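Local atomic coordinates of rhamnogalacturonan endolyase YesW (Bacillus subtilis, PDB entry 2Z8R), a protein that cleaves the rhamnogalacturonan backbone of plant cell-wall pectin by endo-type elimination, a lyase reaction that requires calcium or manganese. Residues Ser113-Ser118 and Ala493-Lys498; Gly175-Gln180 and Asn555-Gln560. One frame throughout, in Å; residues are numbered along the deposited sequence.

Interaction 1: Ser113-Ser118 and Ala493-Lys498; sequences SANDAS and ANNGTK. With CA (calcium ion), chain J.
Asp-116 OD1 is met on its syn side by the amide of Asn-495, whose ND2 donates over 3.1 Å, and it probably takes a second N-H from Asn-559. The other carboxylate oxygen, Asp-116 OD2, binds the calcium ion at 2.4 Å and also accepts a hydrogen bond from Lys-133 on the neighbouring strand 129-136. The bonds to OD1 probably help fix the rotation at which OD2 faces the metal.

The amide of Asn-495 works in both directions. While its ND2 serves Asp-116 and Thr-500, its OD1 accepts Asn-115 ND2 at 3.0 Å, nearly straight at 162°. The donated N-H lies in the amide plane of Asn-115 but reaches OD1 from above the carbonyl plane of Asn-495, because the two amides are turned 69° against each other. With chi1 at -163°, Asn-115 CG stands opposite its own backbone N, and the amide extends toward Asn-495. Asn-115 OD1 meanwhile accepts the backbone N of Asp-116 at 2.9 Å, again from above the carbonyl plane, which helps hold the amide's rotation.

This sits in the beta-propeller domain: strand 109-120, which carries Ser-113 to Ser-118, belongs to an antiparallel five-stranded sheet, and residues 493-498 form a loop between strands 491-492 and 503-505. Asn-115, Asn-495, Gly-496 and Thr-497 bind substrate, so the bond between the two asparagines links substrate-binding residues of the strand and the loop. Replacing Asn-495 by an alanine would probably leave Asn-115 ND2 without its acceptor and Asp-116 OD1 with one donor fewer, setting the Asn-115 amide freer to turn. Beside this pair, Asn-494 CB packs 3.8 Å from Asn-115 ND2.

Interaction 2: Gly175-Gln180 and Asn555-Gln560; sequences GAHYTQ and NIAYNQ. With CA (calcium ion), chain J.
The imidazole of His-177 turns its edge to one face of the phenol ring of Tyr-558, an offset edge-to-face pair with centroids 4.6 Å apart and planes at 65°. The edge atom His-177 CE1 stands 3.4 Å above the Tyr-558 ring plane, displaced toward the rim, while the Tyr-558 hydroxyl lies at the imidazole edge, near its plane. One face of the imidazole is covered by Ala-176 CB, 4.0 Å above the ring centre.

Both segments are loops of the beta-propeller domain. Gly-175 to Tyr-178 form a type I beta turn between strands 162-167 and 182-184, and residues 555-560 follow helix 545-553. Tyr-558 binds substrate, and His-326, a ligand of a different calcium ion, meets the rings of both His-177 and Tyr-558. A chi1 of -55° sets His-177 CG beside its backbone N, opposite the carbonyl carbon, and His-177 ND1, next to CG, comes within 3.6 Å of Ala-557 CB.

Backbones also approach closely. Ala-557 CA points its hydrogen at Ala-176 O over 3.3 Å, with 153° at the hydrogen. That same carbonyl oxygen accepts a hydrogen bond from water 1 at 2.8 Å. Since water 1 is also a calcium ligand, the turn reaches the metal indirectly, whereas residues 555-560 bind it directly through the carbonyl oxygens of Asn-555 and Ala-557 and through one side chain. That side-chain ligand is Asn-559 OD1, 2.4 Å from the calcium ion.

Interactions 1 and 2 share one calcium ion, and their centres lie about 10 Å apart. The ion's six ligands are divided between them: one from residues 113-118, three from residues 555-560, and two waters common to both. The ligand side chains also meet directly, Asp-116 OD1 lying 2.9 Å from Asn-559 ND2 in a probable hydrogen bond. A second bridge joins the substrate-binding loops: Lys-498 makes a cation-pi contact with Tyr-558, Lys-498 NZ being 3.4 Å from Tyr-558 CD2, on the ring face opposite His-177. Substrate-binding residues thus border the metal from both interactions, consistent with calcium helping to shape this site.

Interaction 1: Ser113-Ser118 and Ala493-Lys498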
loop_
_atom_site.group_PDB
_atom_site.type_symbol
_atom_site.label_atom_id
_atom_site.label_comp_id
_atom_site.label_asym_id
_atom_site.label_seq_id
_atom_site.Cartn_x
_atom_site.Cartn_y
_atom_site.Cartn_z
ATOM N N SER A 113 18.967 1.511 -6.207
ATOM C CA SER A 113 17.830 1.380 -7.109
ATOM C C SER A 113 16.572 1.887 -6.423
ATOM O O SER A 113 16.452 1.844 -5.187
ATOM C CB SER A 113 17.657 -0.061 -7.590
ATOM O OG SER A 113 17.405 -0.941 -6.500
ATOM N N ALA A 114 15.653 2.401 -7.232
ATOM C CA ALA A 114 14.372 2.887 -6.741
ATOM C C ALA A 114 13.587 1.674 -6.249
ATOM O O ALA A 114 13.557 0.651 -6.916
ATOM C CB ALA A 114 13.633 3.591 -7.863
ATOM N N ASN A 115 12.974 1.776 -5.077
ATOM C CA ASN A 115 12.338 0.618 -4.462
ATOM C C ASN A 115 10.880 0.970 -4.091
ATOM O O ASN A 115 10.182 1.614 -4.878
ATOM C CB ASN A 115 13.219 0.135 -3.287
ATOM C CG ASN A 115 12.889 -1.274 -2.823
ATOM O OD1 ASN A 115 12.154 -1.441 -1.848
ATOM N ND2 ASN A 115 13.431 -2.294 -3.503
ATOM N N ASP A 116 10.412 0.544 -2.924
ATOM C CA ASP A 116 9.017 0.773 -2.528
ATOM C C ASP A 116 8.709 2.245 -2.384
ATOM O O ASP A 116 9.540 3.022 -1.907
ATOM C CB ASP A 116 8.734 0.140 -1.166
ATOM C CG ASP A 116 9.003 -1.344 -1.127
ATOM O OD1 ASP A 116 8.846 -2.042 -2.158
ATOM O OD2 ASP A 116 9.352 -1.815 -0.023
ATOM N N ALA A 117 7.484 2.605 -2.744
ATOM C CA ALA A 117 6.995 3.956 -2.544
ATOM C C ALA A 117 5.679 3.981 -1.764
ATOM O O ALA A 117 5.010 2.950 -1.555
ATOM C CB ALA A 117 6.822 4.681 -3.892
ATOM N N SER A 118 5.331 5.183 -1.330
ATOM C CA SER A 118 4.011 5.477 -0.819
ATOM C C SER A 118 3.569 6.811 -1.416
ATOM O O SER A 118 4.318 7.449 -2.183
ATOM C CB SER A 118 4.024 5.521 0.715
ATOM O OG SER A 118 2.703 5.673 1.205
ATOM N N ALA A 493 10.291 -4.271 -12.088
ATOM C CA ALA A 493 9.772 -4.433 -10.738
ATOM C C ALA A 493 10.919 -4.566 -9.739
ATOM O O ALA A 493 12.097 -4.590 -10.123
ATOM C CB ALA A 493 8.852 -5.633 -10.665
ATOM N N ASN A 494 10.566 -4.651 -8.458
ATOM C CA ASN A 494 11.543 -4.567 -7.372
ATOM C C ASN A 494 11.548 -5.825 -6.508
ATOM O O ASN A 494 10.650 -6.674 -6.599
ATOM C CB ASN A 494 11.236 -3.375 -6.445
ATOM C CG ASN A 494 11.000 -2.063 -7.186
ATOM O OD1 ASN A 494 10.226 -1.216 -6.730
ATOM N ND2 ASN A 494 11.675 -1.878 -8.300
ATOM N N ASN A 495 12.551 -5.906 -5.640
ATOM C CA ASN A 495 12.571 -6.884 -4.549
ATOM C C ASN A 495 12.761 -8.320 -5.012
ATOM O O ASN A 495 12.204 -9.262 -4.444
ATOM C CB ASN A 495 11.341 -6.711 -3.641
ATOM C CG ASN A 495 11.310 -5.348 -2.984
ATOM O OD1 ASN A 495 12.338 -4.853 -2.517
ATOM N ND2 ASN A 495 10.134 -4.720 -2.965
ATOM N N GLY A 496 13.559 -8.472 -6.063
ATOM C CA GLY A 496 13.958 -9.794 -6.530
ATOM C C GLY A 496 12.758 -10.625 -6.942
ATOM O O GLY A 496 11.905 -10.161 -7.694
ATOM N N THR A 497 12.691 -11.851 -6.432
ATOM C CA THR A 497 11.613 -12.769 -6.805
ATOM C C THR A 497 10.223 -12.279 -6.369
ATOM O O THR A 497 9.214 -12.738 -6.892
ATOM C CB THR A 497 11.852 -14.208 -6.272
ATOM O OG1 THR A 497 11.890 -14.194 -4.842
ATOM C CG2 THR A 497 13.157 -14.780 -6.820
ATOM N N LYS A 498 10.170 -11.332 -5.428
ATOM C CA LYS A 498 8.877 -10.772 -5.051
ATOM C C LYS A 498 8.283 -9.945 -6.193
ATOM O O LYS A 498 7.061 -9.857 -6.336
ATOM C CB LYS A 498 8.987 -9.932 -3.774
ATOM C CG LYS A 498 9.390 -10.725 -2.525
ATOM C CD LYS A 498 8.271 -11.665 -2.045
ATOM C CE LYS A 498 8.743 -12.549 -0.899
ATOM N NZ LYS A 498 7.676 -13.484 -0.420
HETATM CA CA CA J . 8.578 -3.777 1.055
HETATM O O HOH W 1 9.866 -3.029 2.895
HETATM O O HOH W 2 10.470 -4.909 0.339
#

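Interaction 2: Gly175-Gln180 and Asn555-Gln560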
loop_
_atom_site.group_PDB
_atom_site.type_symbol
_atom_site.label_atom_id
_atom_site.label_comp_id
_atom_site.label_asym_id
_atom_site.label_seq_id
_atom_site.Cartn_x
_atom_site.Cartn_y
_atom_site.Cartn_z
ATOM N N GLY A 175 17.026 -3.301 4.177
ATOM C CA GLY A 175 16.413 -4.596 3.897
ATOM C C GLY A 175 14.905 -4.502 4.038
ATOM O O GLY A 175 14.390 -3.578 4.677
ATOM N N ALA A 176 14.200 -5.461 3.451
ATOM C CA ALA A 176 12.744 -5.424 3.374
ATOM C C ALA A 176 12.072 -5.278 4.741
ATOM O O ALA A 176 11.013 -4.649 4.857
ATOM C CB ALA A 176 12.210 -6.666 2.666
ATOM N N HIS A 177 12.669 -5.885 5.763
ATOM C CA HIS A 177 11.984 -6.011 7.049
ATOM C C HIS A 177 12.368 -4.952 8.060
ATOM O O HIS A 177 11.868 -4.957 9.174
ATOM C CB HIS A 177 12.163 -7.427 7.593
ATOM C CG HIS A 177 11.720 -8.452 6.608
ATOM N ND1 HIS A 177 10.395 -8.608 6.258
ATOM C CD2 HIS A 177 12.425 -9.289 5.809
ATOM C CE1 HIS A 177 10.300 -9.525 5.310
ATOM N NE2 HIS A 177 11.516 -9.961 5.029
ATOM N N TYR A 178 13.228 -4.025 7.639
ATOM C CA TYR A 178 13.723 -2.970 8.523
ATOM C C TYR A 178 12.821 -1.734 8.449
ATOM O O TYR A 178 11.800 -1.698 9.123
ATOM C CB TYR A 178 15.220 -2.697 8.259
ATOM C CG TYR A 178 16.079 -3.899 8.636
ATOM C CD1 TYR A 178 16.429 -4.142 9.967
ATOM C CD2 TYR A 178 16.520 -4.808 7.662
ATOM C CE1 TYR A 178 17.197 -5.259 10.315
ATOM C CE2 TYR A 178 17.277 -5.930 8.003
ATOM C CZ TYR A 178 17.615 -6.146 9.331
ATOM O OH TYR A 178 18.367 -7.267 9.676
ATOM N N THR A 179 13.159 -0.740 7.628
ATOM C CA THR A 179 12.348 0.482 7.563
ATOM C C THR A 179 10.969 0.229 6.967
ATOM O O THR A 179 10.850 -0.329 5.871
ATOM C CB THR A 179 13.042 1.568 6.725
ATOM O OG1 THR A 179 14.298 1.900 7.317
ATOM C CG2 THR A 179 12.191 2.832 6.637
ATOM N N GLN A 180 9.938 0.639 7.709
ATOM C CA GLN A 180 8.537 0.555 7.284
ATOM C C GLN A 180 8.000 1.964 7.435
ATOM O O GLN A 180 7.878 2.469 8.554
ATOM C CB GLN A 180 7.751 -0.409 8.190
ATOM C CG GLN A 180 8.475 -1.747 8.479
ATOM C CD GLN A 180 8.920 -2.529 7.240
ATOM O OE1 GLN A 180 9.866 -3.343 7.301
ATOM N NE2 GLN A 180 8.240 -2.310 6.135
ATOM N N ASN A 555 4.000 -0.596 1.095
ATOM C CA ASN A 555 5.451 -0.753 1.125
ATOM C C ASN A 555 5.926 -1.776 2.132
ATOM O O ASN A 555 7.008 -2.337 1.968
ATOM C CB ASN A 555 6.182 0.577 1.368
ATOM C CG ASN A 555 6.001 1.114 2.776
ATOM O OD1 ASN A 555 5.069 1.884 3.051
ATOM N ND2 ASN A 555 6.889 0.722 3.674
ATOM N N ILE A 556 5.160 -2.013 3.190
ATOM C CA ILE A 556 5.777 -2.729 4.316
ATOM C C ILE A 556 6.189 -4.162 3.989
ATOM O O ILE A 556 5.464 -4.914 3.321
ATOM C CB ILE A 556 4.953 -2.650 5.614
ATOM C CG1 ILE A 556 3.746 -3.574 5.584
ATOM C CG2 ILE A 556 4.545 -1.178 5.903
ATOM C CD1 ILE A 556 3.006 -3.657 6.942
ATOM N N ALA A 557 7.390 -4.503 4.456
ATOM C CA ALA A 557 7.937 -5.843 4.347
ATOM C C ALA A 557 7.582 -6.442 2.982
ATOM O O ALA A 557 7.967 -5.863 1.962
ATOM C CB ALA A 557 7.468 -6.707 5.523
ATOM N N TYR A 558 6.879 -7.576 2.930
ATOM C CA TYR A 558 6.520 -8.165 1.636
ATOM C C TYR A 558 5.216 -7.579 1.137
ATOM O O TYR A 558 4.117 -8.025 1.507
ATOM C CB TYR A 558 6.464 -9.688 1.692
ATOM C CG TYR A 558 7.805 -10.357 1.955
ATOM C CD1 TYR A 558 9.018 -9.692 1.735
ATOM C CD2 TYR A 558 7.852 -11.676 2.396
ATOM C CE1 TYR A 558 10.240 -10.328 1.973
ATOM C CE2 TYR A 558 9.070 -12.319 2.628
ATOM C CZ TYR A 558 10.258 -11.627 2.424
ATOM O OH TYR A 558 11.476 -12.242 2.666
ATOM N N ASN A 559 5.379 -6.539 0.320
ATOM C CA ASN A 559 4.283 -5.746 -0.232
ATOM C C ASN A 559 3.111 -6.612 -0.673
ATOM O O ASN A 559 3.298 -7.552 -1.437
ATOM C CB ASN A 559 4.753 -4.991 -1.490
ATOM C CG ASN A 559 6.007 -4.151 -1.279
ATOM O OD1 ASN A 559 6.918 -4.507 -0.514
ATOM N ND2 ASN A 559 6.089 -3.055 -2.025
ATOM N N GLN A 560 1.908 -6.254 -0.231
ATOM C CA GLN A 560 0.678 -6.922 -0.662
ATOM C C GLN A 560 -0.232 -5.936 -1.397
ATOM O O GLN A 560 -0.166 -4.730 -1.153
ATOM C CB GLN A 560 -0.073 -7.515 0.540
ATOM C CG GLN A 560 0.733 -8.551 1.319
ATOM C CD GLN A 560 1.049 -9.777 0.503
ATOM O OE1 GLN A 560 2.227 -10.068 0.208
ATOM N NE2 GLN A 560 0.022 -10.476 0.104
HETATM CA CA CA J . 8.578 -3.777 1.055
HETATM O O HOH W 1 9.866 -3.029 2.895
HETATM O O HOH W 3 9.393 -0.361 3.502
HETATM O O HOH W 2 10.470 -4.909 0.339
#